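Local coordinates for N-hydroxyarylamine O-acetyltransferase (Bacillus cereus, PDB 4DMO), which acts as an arylamine N-acetyltransferase with a non-canonical catalytic triad, probably acetylating arylamines and N-hydroxyarylamines, at residues 94-98 against 183-187; 106-111 against 201-205; 164-168 against 180-184. All blocks are in the same frame, centred on the assembly; numbering follows the deposited sequence.

Contact 1: residues 94-98 against 183-187; sequences GTVYN and TLGYA. With KH2 (3-(1-methylpiperidinium-1-yl)propane-1-sulfonate), chain C.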
loop_
_atom_site.group_PDB
_atom_site.type_symbol
_atom_site.label_atom_id
_atom_site.label_comp_id
_atom_site.label_asym_id
_atom_site.label_seq_id
_atom_site.Cartn_x
_atom_site.Cartn_y
_atom_site.Cartn_z
ATOM N N GLY A 94 -0.539 0.864 12.951
ATOM C CA GLY A 94 -1.903 1.283 13.134
ATOM C C GLY A 94 -2.876 0.161 12.891
ATOM O O GLY A 94 -2.490 -0.993 12.730
ATOM N N THR A 95 -4.153 0.530 12.888
ATOM C CA THR A 95 -5.223 -0.397 12.703
ATOM C C THR A 95 -6.235 0.213 11.757
ATOM O O THR A 95 -6.651 1.357 11.939
ATOM C CB THR A 95 -5.920 -0.709 14.047
ATOM O OG1 THR A 95 -4.971 -1.219 14.995
ATOM C CG2 THR A 95 -7.050 -1.721 13.839
ATOM N N VAL A 96 -6.652 -0.560 10.758
ATOM C CA VAL A 96 -7.646 -0.117 9.779
ATOM C C VAL A 96 -9.049 -0.158 10.388
ATOM O O VAL A 96 -9.338 -0.962 11.288
ATOM C CB VAL A 96 -7.630 -0.998 8.494
ATOM C CG1 VAL A 96 -8.736 -0.558 7.488
ATOM C CG2 VAL A 96 -6.267 -0.950 7.835
ATOM N N TYR A 97 -9.903 0.738 9.900
ATOM C CA TYR A 97 -11.290 0.792 10.323
ATOM C C TYR A 97 -12.174 0.326 9.194
ATOM O O TYR A 97 -11.939 0.631 8.028
ATOM C CB TYR A 97 -11.689 2.203 10.705
ATOM C CG TYR A 97 -13.053 2.311 11.363
ATOM C CD1 TYR A 97 -13.217 1.945 12.699
ATOM C CD2 TYR A 97 -14.164 2.823 10.670
ATOM C CE1 TYR A 97 -14.428 2.055 13.326
ATOM C CE2 TYR A 97 -15.402 2.939 11.302
ATOM C CZ TYR A 97 -15.523 2.548 12.634
ATOM O OH TYR A 97 -16.724 2.645 13.311
ATOM N N ASN A 98 -13.188 -0.434 9.550
ATOM C CA ASN A 98 -14.104 -0.927 8.571
ATOM C C ASN A 98 -15.347 -0.091 8.648
ATOM O O ASN A 98 -16.277 -0.430 9.361
ATOM C CB ASN A 98 -14.406 -2.385 8.846
ATOM C CG ASN A 98 -14.996 -3.081 7.650
ATOM O OD1 ASN A 98 -16.166 -2.895 7.327
ATOM N ND2 ASN A 98 -14.178 -3.870 6.962
ATOM N N THR A 183 -14.548 9.839 6.222
ATOM C CA THR A 183 -14.657 8.617 7.007
ATOM C C THR A 183 -13.256 8.115 7.374
ATOM O O THR A 183 -12.278 8.359 6.655
ATOM C CB THR A 183 -15.491 7.557 6.258
ATOM O OG1 THR A 183 -15.070 7.485 4.895
ATOM C CG2 THR A 183 -16.958 7.971 6.243
ATOM N N LEU A 184 -13.166 7.479 8.539
ATOM C CA LEU A 184 -11.926 6.977 9.066
ATOM C C LEU A 184 -11.390 5.847 8.197
ATOM O O LEU A 184 -12.111 4.883 7.932
ATOM C CB LEU A 184 -12.151 6.479 10.482
ATOM C CG LEU A 184 -10.932 5.870 11.165
ATOM C CD1 LEU A 184 -9.781 6.841 11.158
ATOM C CD2 LEU A 184 -11.282 5.439 12.606
ATOM N N GLY A 185 -10.134 5.996 7.745
ATOM C CA GLY A 185 -9.449 4.973 6.961
ATOM C C GLY A 185 -8.713 4.072 7.917
ATOM O O GLY A 185 -9.056 2.907 8.124
ATOM N N TYR A 186 -7.705 4.639 8.547
ATOM C CA TYR A 186 -7.123 3.965 9.682
ATOM C C TYR A 186 -6.616 4.938 10.739
ATOM O O TYR A 186 -6.393 6.137 10.482
ATOM C CB TYR A 186 -6.007 3.022 9.247
ATOM C CG TYR A 186 -4.874 3.714 8.529
ATOM C CD1 TYR A 186 -4.783 3.693 7.134
ATOM C CD2 TYR A 186 -3.882 4.360 9.247
ATOM C CE1 TYR A 186 -3.744 4.320 6.492
ATOM C CE2 TYR A 186 -2.833 4.978 8.608
ATOM C CZ TYR A 186 -2.764 4.955 7.237
ATOM O OH TYR A 186 -1.720 5.589 6.602
ATOM N N ALA A 187 -6.497 4.382 11.943
ATOM C CA ALA A 187 -5.885 5.045 13.059
ATOM C C ALA A 187 -4.477 4.501 13.200
ATOM O O ALA A 187 -4.233 3.308 12.954
ATOM C CB ALA A 187 -6.704 4.769 14.335
HETATM S S KH2 C . -16.673 7.286 10.363
HETATM C C1 KH2 C . -16.399 6.096 11.633
HETATM O O1 KH2 C . -16.814 6.689 9.057
HETATM N N2 KH2 C . -14.802 6.201 15.078
HETATM O O2 KH2 C . -15.634 8.285 10.270
HETATM C C4 KH2 C . -16.231 6.543 13.041
HETATM O O4 KH2 C . -17.865 8.083 10.568
HETATM C C7 KH2 C . -14.982 6.077 13.680
HETATM C C11 KH2 C . -14.663 7.569 15.436
HETATM C C12 KH2 C . -13.296 5.363 16.846
HETATM C C13 KH2 C . -15.563 4.682 16.806
HETATM C C14 KH2 C . -14.549 5.373 17.650
HETATM C C15 KH2 C . -15.933 5.663 15.749
HETATM C C16 KH2 C . -13.619 5.457 15.401
#
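Thr95 and Ala187 form an antiparallel hydrogen-bonded pair, Thr95 N donating to Ala187 O at 2.8 Å and Ala187 N donating to Thr95 O at 3.0 Å, while the two strands run 156° apart. Tyr97 N extends the ladder with a nearly straight bond to Gly185 O (2.9 Å). Between these lies the non-hydrogen-bonded pair of Val96 and Tyr186. Its close approach brings Tyr186 CB to 3.2 Å from Thr95 O, and from there the ring turns away toward His110 and Phe128. Both strands belong to the larger antiparallel sheet, and on its far side strand 183-188 carries a classic beta bulge, Gly185 and Tyr186 together facing Leu165. Beyond the bulge the contact becomes a wall of the ligand pocket. Because chi1 of -171° sets CG opposite the backbone N, the Tyr97 ring reaches out across Leu184 to the propyl chain of the ligand. The two side chains cross at about a right angle, with Tyr97 CB against Leu184 CG at 3.8 Å. Ligand atom C7 lies 3.7 Å above one ring face, displaced toward the rim, whereas Trp104 meets Tyr97 edge-to-face. Leu184 serves the ligand twice: its backbone N donates to sulfonate O2 (3.1 Å), and CD2 touches C16 of the ligand's piperidinium ring at 3.6 Å.

Contact 2: residues 106-111 against 201-205; sequences VDSGHI and AQKII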
loop_
_atom_site.group_PDB
_atom_site.type_symbol
_atom_site.label_atom_id
_atom_site.label_comp_id
_atom_site.label_asym_id
_atom_site.label_seq_id
_atom_site.Cartn_x
_atom_site.Cartn_y
_atom_site.Cartn_z
ATOM N N VAL A 106 -8.546 -6.093 12.274
ATOM C CA VAL A 106 -7.645 -6.706 13.225
ATOM C C VAL A 106 -6.660 -5.687 13.750
ATOM O O VAL A 106 -6.148 -4.839 12.999
ATOM C CB VAL A 106 -6.878 -7.916 12.631
ATOM C CG1 VAL A 106 -7.818 -9.047 12.455
ATOM C CG2 VAL A 106 -6.198 -7.561 11.317
ATOM N N ASP A 107 -6.385 -5.797 15.049
ATOM C CA ASP A 107 -5.532 -4.850 15.757
ATOM C C ASP A 107 -4.102 -4.882 15.219
ATOM O O ASP A 107 -3.500 -5.944 15.099
ATOM C CB ASP A 107 -5.518 -5.161 17.257
ATOM C CG ASP A 107 -4.802 -4.127 18.033
ATOM O OD1 ASP A 107 -3.567 -4.221 18.158
ATOM O OD2 ASP A 107 -5.461 -3.176 18.474
ATOM N N SER A 108 -3.579 -3.701 14.895
ATOM C CA SER A 108 -2.187 -3.542 14.503
ATOM C C SER A 108 -1.870 -4.274 13.231
ATOM O O SER A 108 -0.758 -4.765 13.026
ATOM C CB SER A 108 -1.277 -3.979 15.638
ATOM O OG SER A 108 -1.559 -3.216 16.795
ATOM N N GLY A 109 -2.868 -4.319 12.359
ATOM C CA GLY A 109 -2.736 -4.931 11.055
ATOM C C GLY A 109 -2.112 -4.016 10.009
ATOM O O GLY A 109 -1.739 -4.472 8.931
ATOM N N HIS A 110 -1.985 -2.729 10.308
ATOM C CA HIS A 110 -1.482 -1.806 9.308
ATOM C C HIS A 110 -0.086 -1.297 9.617
ATOM O O HIS A 110 0.295 -1.062 10.771
ATOM C CB HIS A 110 -2.428 -0.603 9.128
ATOM C CG HIS A 110 -2.148 0.222 7.901
ATOM N ND1 HIS A 110 -2.573 -0.153 6.640
ATOM C CD2 HIS A 110 -1.506 1.410 7.734
ATOM C CE1 HIS A 110 -2.210 0.764 5.756
ATOM N NE2 HIS A 110 -1.577 1.732 6.400
ATOM N N ILE A 111 0.670 -1.095 8.556
ATOM C CA ILE A 111 1.968 -0.460 8.653
ATOM C C ILE A 111 2.019 0.612 7.612
ATOM O O ILE A 111 1.488 0.433 6.532
ATOM C CB ILE A 111 3.092 -1.426 8.368
ATOM C CG1 ILE A 111 3.117 -2.524 9.416
ATOM C CG2 ILE A 111 4.435 -0.691 8.274
ATOM C CD1 ILE A 111 3.533 -2.070 10.781
ATOM N N ALA A 201 2.729 -7.536 12.093
ATOM C CA ALA A 201 1.512 -7.218 11.345
ATOM C C ALA A 201 1.236 -8.350 10.352
ATOM O O ALA A 201 0.095 -8.806 10.178
ATOM C CB ALA A 201 1.660 -5.867 10.629
ATOM N N GLN A 202 2.294 -8.828 9.713
ATOM C CA GLN A 202 2.172 -9.967 8.806
ATOM C C GLN A 202 1.559 -11.177 9.489
ATOM O O GLN A 202 0.596 -11.751 8.989
ATOM C CB GLN A 202 3.541 -10.351 8.216
ATOM C CG GLN A 202 3.463 -11.470 7.146
ATOM C CD GLN A 202 4.749 -11.593 6.325
ATOM O OE1 GLN A 202 4.747 -11.389 5.100
ATOM N NE2 GLN A 202 5.848 -11.940 6.990
ATOM N N LYS A 203 2.116 -11.541 10.635
ATOM C CA LYS A 203 1.646 -12.693 11.363
ATOM C C LYS A 203 0.188 -12.508 11.650
ATOM O O LYS A 203 -0.599 -13.438 11.487
ATOM C CB LYS A 203 2.444 -12.881 12.664
ATOM C CG LYS A 203 2.206 -14.229 13.384
ATOM C CD LYS A 203 2.968 -14.327 14.744
ATOM C CE LYS A 203 2.667 -15.632 15.547
ATOM N NZ LYS A 203 3.268 -16.887 14.935
ATOM N N ILE A 204 -0.182 -11.313 12.098
ATOM C CA ILE A 204 -1.572 -11.020 12.402
ATOM C C ILE A 204 -2.446 -11.219 11.167
ATOM O O ILE A 204 -3.454 -11.921 11.213
ATOM C CB ILE A 204 -1.728 -9.583 12.940
ATOM C CG1 ILE A 204 -1.149 -9.503 14.348
ATOM C CG2 ILE A 204 -3.189 -9.180 12.959
ATOM C CD1 ILE A 204 -0.752 -8.120 14.774
ATOM N N ILE A 205 -2.067 -10.604 10.058
ATOM C CA ILE A 205 -2.865 -10.696 8.840
ATOM C C ILE A 205 -2.835 -12.139 8.261
ATOM O O ILE A 205 -3.845 -12.645 7.754
ATOM C CB ILE A 205 -2.384 -9.643 7.772
ATOM C CG1 ILE A 205 -2.674 -8.191 8.230
ATOM C CG2 ILE A 205 -3.011 -9.913 6.425
ATOM C CD1 ILE A 205 -4.115 -7.873 8.558
#
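A type II beta turn from Val106 to Gly109 packs against one face of helix 195-207, meeting Ala201, Ile204 and Ile205, which lie on the same side of that helix. The turn leads straight into a classic beta bulge in which Gly109 and His110 both face Gly94 on the neighbouring strand. The turn's own closing bond, Gly109 N to Val106 O, is long and weak, and no hydrogen bond crosses to the helix, so the junction is one of aliphatic carbons laid on backbone carbonyls and on one another. Ile204 straddles the turn with two branches: CG2 slides past Val106 CG2, while CD1 reaches over to Asp107 O at 3.5 Å. Ile205 starts out along the interface rather than into it, but its CG1 stands beside the backbone N (chi1 -67°) and carries CD1 inward. There CD1 meets Val106 CG2 at 3.5 Å, tighter than usual for two methyls, and sits 4.1 Å from Gly109 CA, a close approach to a backbone with no side chain in the way. On the strand side, Ala201 CB touches both Ser108 O (3.6 Å) and Ile111 CG1 (3.8 Å). His110 points the other way, away from the helix; its NE2 is hydrogen-bonded to Glu125 OE1 and its ring touches Cys71, consistent with the Cys-His-Glu triad of this enzyme. At the exposed side of the turn Asp107 OD2 pairs with Lys160, and Ser108 OG donates to Asp107 OD1 at 2.6 Å, approaching from above the carboxylate plane by 47°.

Contact 3: residues 164-168 against 180-184; sequences ILEMR and DDWTL. With KH2 (3-(1-methylpiperidinium-1-yl)propane-1-sulfonate), chain C.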
loop_
_atom_site.group_PDB
_atom_site.type_symbol
_atom_site.label_atom_id
_atom_site.label_comp_id
_atom_site.label_asym_id
_atom_site.label_seq_id
_atom_site.Cartn_x
_atom_site.Cartn_y
_atom_site.Cartn_z
ATOM N N ILE A 164 -5.130 9.901 12.797
ATOM C CA ILE A 164 -6.029 9.206 11.905
ATOM C C ILE A 164 -5.812 9.683 10.493
ATOM O O ILE A 164 -5.420 10.836 10.258
ATOM C CB ILE A 164 -7.528 9.401 12.261
ATOM C CG1 ILE A 164 -7.975 10.848 12.023
ATOM C CG2 ILE A 164 -7.816 8.961 13.699
ATOM C CD1 ILE A 164 -9.499 11.068 12.326
ATOM N N LEU A 165 -6.057 8.761 9.564
ATOM C CA LEU A 165 -6.150 9.085 8.157
ATOM C C LEU A 165 -7.594 8.977 7.743
ATOM O O LEU A 165 -8.193 7.888 7.780
ATOM C CB LEU A 165 -5.311 8.136 7.316
ATOM C CG LEU A 165 -5.432 8.541 5.860
ATOM C CD1 LEU A 165 -4.677 9.822 5.624
ATOM C CD2 LEU A 165 -4.963 7.447 4.928
ATOM N N GLU A 166 -8.154 10.123 7.377
ATOM C CA GLU A 166 -9.522 10.217 6.946
ATOM C C GLU A 166 -9.568 10.346 5.442
ATOM O O GLU A 166 -8.638 10.810 4.813
ATOM C CB GLU A 166 -10.178 11.459 7.559
ATOM C CG GLU A 166 -10.928 11.215 8.841
ATOM C CD GLU A 166 -11.388 12.505 9.467
ATOM O OE1 GLU A 166 -10.696 13.526 9.265
ATOM O OE2 GLU A 166 -12.448 12.511 10.127
ATOM N N MET A 167 -10.680 9.956 4.868
ATOM C CA MET A 167 -10.804 9.985 3.433
ATOM C C MET A 167 -12.253 10.077 2.964
ATOM O O MET A 167 -13.208 9.710 3.680
ATOM C CB MET A 167 -10.199 8.717 2.840
ATOM C CG MET A 167 -11.031 7.459 3.113
ATOM S SD MET A 167 -10.179 5.897 2.751
ATOM C CE MET A 167 -11.406 4.668 3.236
ATOM N N ARG A 168 -12.408 10.520 1.727
ATOM C CA ARG A 168 -13.696 10.400 1.083
ATOM C C ARG A 168 -13.562 10.185 -0.419
ATOM O O ARG A 168 -12.611 10.685 -1.037
ATOM C CB ARG A 168 -14.525 11.633 1.418
ATOM C CG ARG A 168 -13.873 12.929 1.079
ATOM C CD ARG A 168 -14.650 14.083 1.731
ATOM N NE ARG A 168 -15.281 15.009 0.787
ATOM C CZ ARG A 168 -14.681 16.066 0.256
ATOM N NH1 ARG A 168 -13.413 16.323 0.531
ATOM N NH2 ARG A 168 -15.342 16.856 -0.572
ATOM N N ASP A 180 -19.537 9.631 0.951
ATOM C CA ASP A 180 -19.137 10.904 0.356
ATOM C C ASP A 180 -18.577 11.872 1.385
ATOM O O ASP A 180 -17.869 12.829 1.046
ATOM C CB ASP A 180 -20.321 11.570 -0.356
ATOM C CG ASP A 180 -20.353 11.274 -1.839
ATOM O OD1 ASP A 180 -19.608 11.944 -2.577
ATOM O OD2 ASP A 180 -21.116 10.390 -2.268
ATOM N N ASP A 181 -18.876 11.627 2.650
ATOM C CA ASP A 181 -18.336 12.483 3.686
ATOM C C ASP A 181 -17.106 11.795 4.268
ATOM O O ASP A 181 -16.883 10.601 4.064
ATOM C CB ASP A 181 -19.396 12.777 4.768
ATOM C CG ASP A 181 -20.041 11.506 5.333
ATOM O OD1 ASP A 181 -19.702 11.102 6.469
ATOM O OD2 ASP A 181 -20.886 10.898 4.642
ATOM N N TRP A 182 -16.309 12.577 4.980
ATOM C CA TRP A 182 -15.105 12.101 5.589
ATOM C C TRP A 182 -15.353 10.861 6.439
ATOM O O TRP A 182 -16.276 10.804 7.234
ATOM C CB TRP A 182 -14.503 13.207 6.424
ATOM C CG TRP A 182 -13.930 14.280 5.599
ATOM C CD1 TRP A 182 -14.432 15.533 5.435
ATOM C CD2 TRP A 182 -12.746 14.222 4.808
ATOM N NE1 TRP A 182 -13.631 16.261 4.604
ATOM C CE2 TRP A 182 -12.568 15.460 4.195
ATOM C CE3 TRP A 182 -11.787 13.219 4.559
ATOM C CZ2 TRP A 182 -11.518 15.758 3.350
ATOM C CZ3 TRP A 182 -10.731 13.504 3.737
ATOM C CH2 TRP A 182 -10.596 14.762 3.141
ATOM N N THR A 183 -14.548 9.839 6.222
ATOM C CA THR A 183 -14.657 8.617 7.007
ATOM C C THR A 183 -13.256 8.115 7.374
ATOM O O THR A 183 -12.278 8.359 6.655
ATOM C CB THR A 183 -15.491 7.557 6.258
ATOM O OG1 THR A 183 -15.070 7.485 4.895
ATOM C CG2 THR A 183 -16.958 7.971 6.243
ATOM N N LEU A 184 -13.166 7.479 8.539
ATOM C CA LEU A 184 -11.926 6.977 9.066
ATOM C C LEU A 184 -11.390 5.847 8.197
ATOM O O LEU A 184 -12.111 4.883 7.932
ATOM C CB LEU A 184 -12.151 6.479 10.482
ATOM C CG LEU A 184 -10.932 5.870 11.165
ATOM C CD1 LEU A 184 -9.781 6.841 11.158
ATOM C CD2 LEU A 184 -11.282 5.439 12.606
HETATM S S KH2 C . -16.673 7.286 10.363
HETATM C C1 KH2 C . -16.399 6.096 11.633
HETATM O O1 KH2 C . -16.814 6.689 9.057
HETATM N N2 KH2 C . -14.802 6.201 15.078
HETATM O O2 KH2 C . -15.634 8.285 10.270
HETATM C C4 KH2 C . -16.231 6.543 13.041
HETATM O O4 KH2 C . -17.865 8.083 10.568
HETATM C C7 KH2 C . -14.982 6.077 13.680
HETATM C C11 KH2 C . -14.663 7.569 15.436
HETATM C C12 KH2 C . -13.296 5.363 16.846
HETATM C C13 KH2 C . -15.563 4.682 16.806
HETATM C C14 KH2 C . -14.549 5.373 17.650
HETATM C C15 KH2 C . -15.933 5.663 15.749
HETATM C C16 KH2 C . -13.619 5.457 15.401
#
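Arg168 lays its aliphatic portion over the indole of Trp182: CD sits 3.6 Å from the centroid of the five-membered ring, only 13° off its normal, in a CH-pi contact. The chain then bends at chi3, tilting the guanidinium 51° from the indole plane and bringing NH1 to 3.4 Å from Trp182 CZ2 instead of stacking flat. Asp180 O lies in the guanidinium plane, but its bond from NE is weak; the firmer partner is Asp150, bridged to NH1. The indole also turns its edge to the strand, Met167 N lying near the ring plane at 3.5 Å from CE3, and Arg152 adds a cation-pi contact. These side chains flank a beta-hairpin whose connecting loop is largely unmodelled. Within it, Met167 and Thr183 form the hydrogen-bonded pair, and Met167 O accepts twice, from Thr183 N (2.9 Å) and Thr183 OG1 (3.1 Å), which come from opposite faces of the carbonyl plane. With chi1 at 46° bringing OG1 to that carbonyl, the other branch, CG2, faces the ligand, 3.1 Å from sulfonate O1. Deeper in, the Leu184 and Ile164 side chains cross at about a right angle, Leu184 CD1 coming to 3.6 Å from Ile164 CB.

Contacts 1 and 3 are the two edges of one strand, 183-188, with Thr183 and Leu184 common to both, and both reach the bound sulfonate. Contact 1 is buried and relies on backbone pairing with apolar and aromatic filling; contact 3, farther from the centre of the chain, is partly exposed and brings in an arginine, a tryptophan and charged partners. Contact 2, also buried, joins the same sheet to a helix through carbon contacts without cross bonds. It adjoins contact 1 through Thr95 OG1 to Ser108 N, Gly94 O to His110 N and the packing of Tyr186 on His110. Contacts 2 and 3 do not touch, their centres about 21 Å apart.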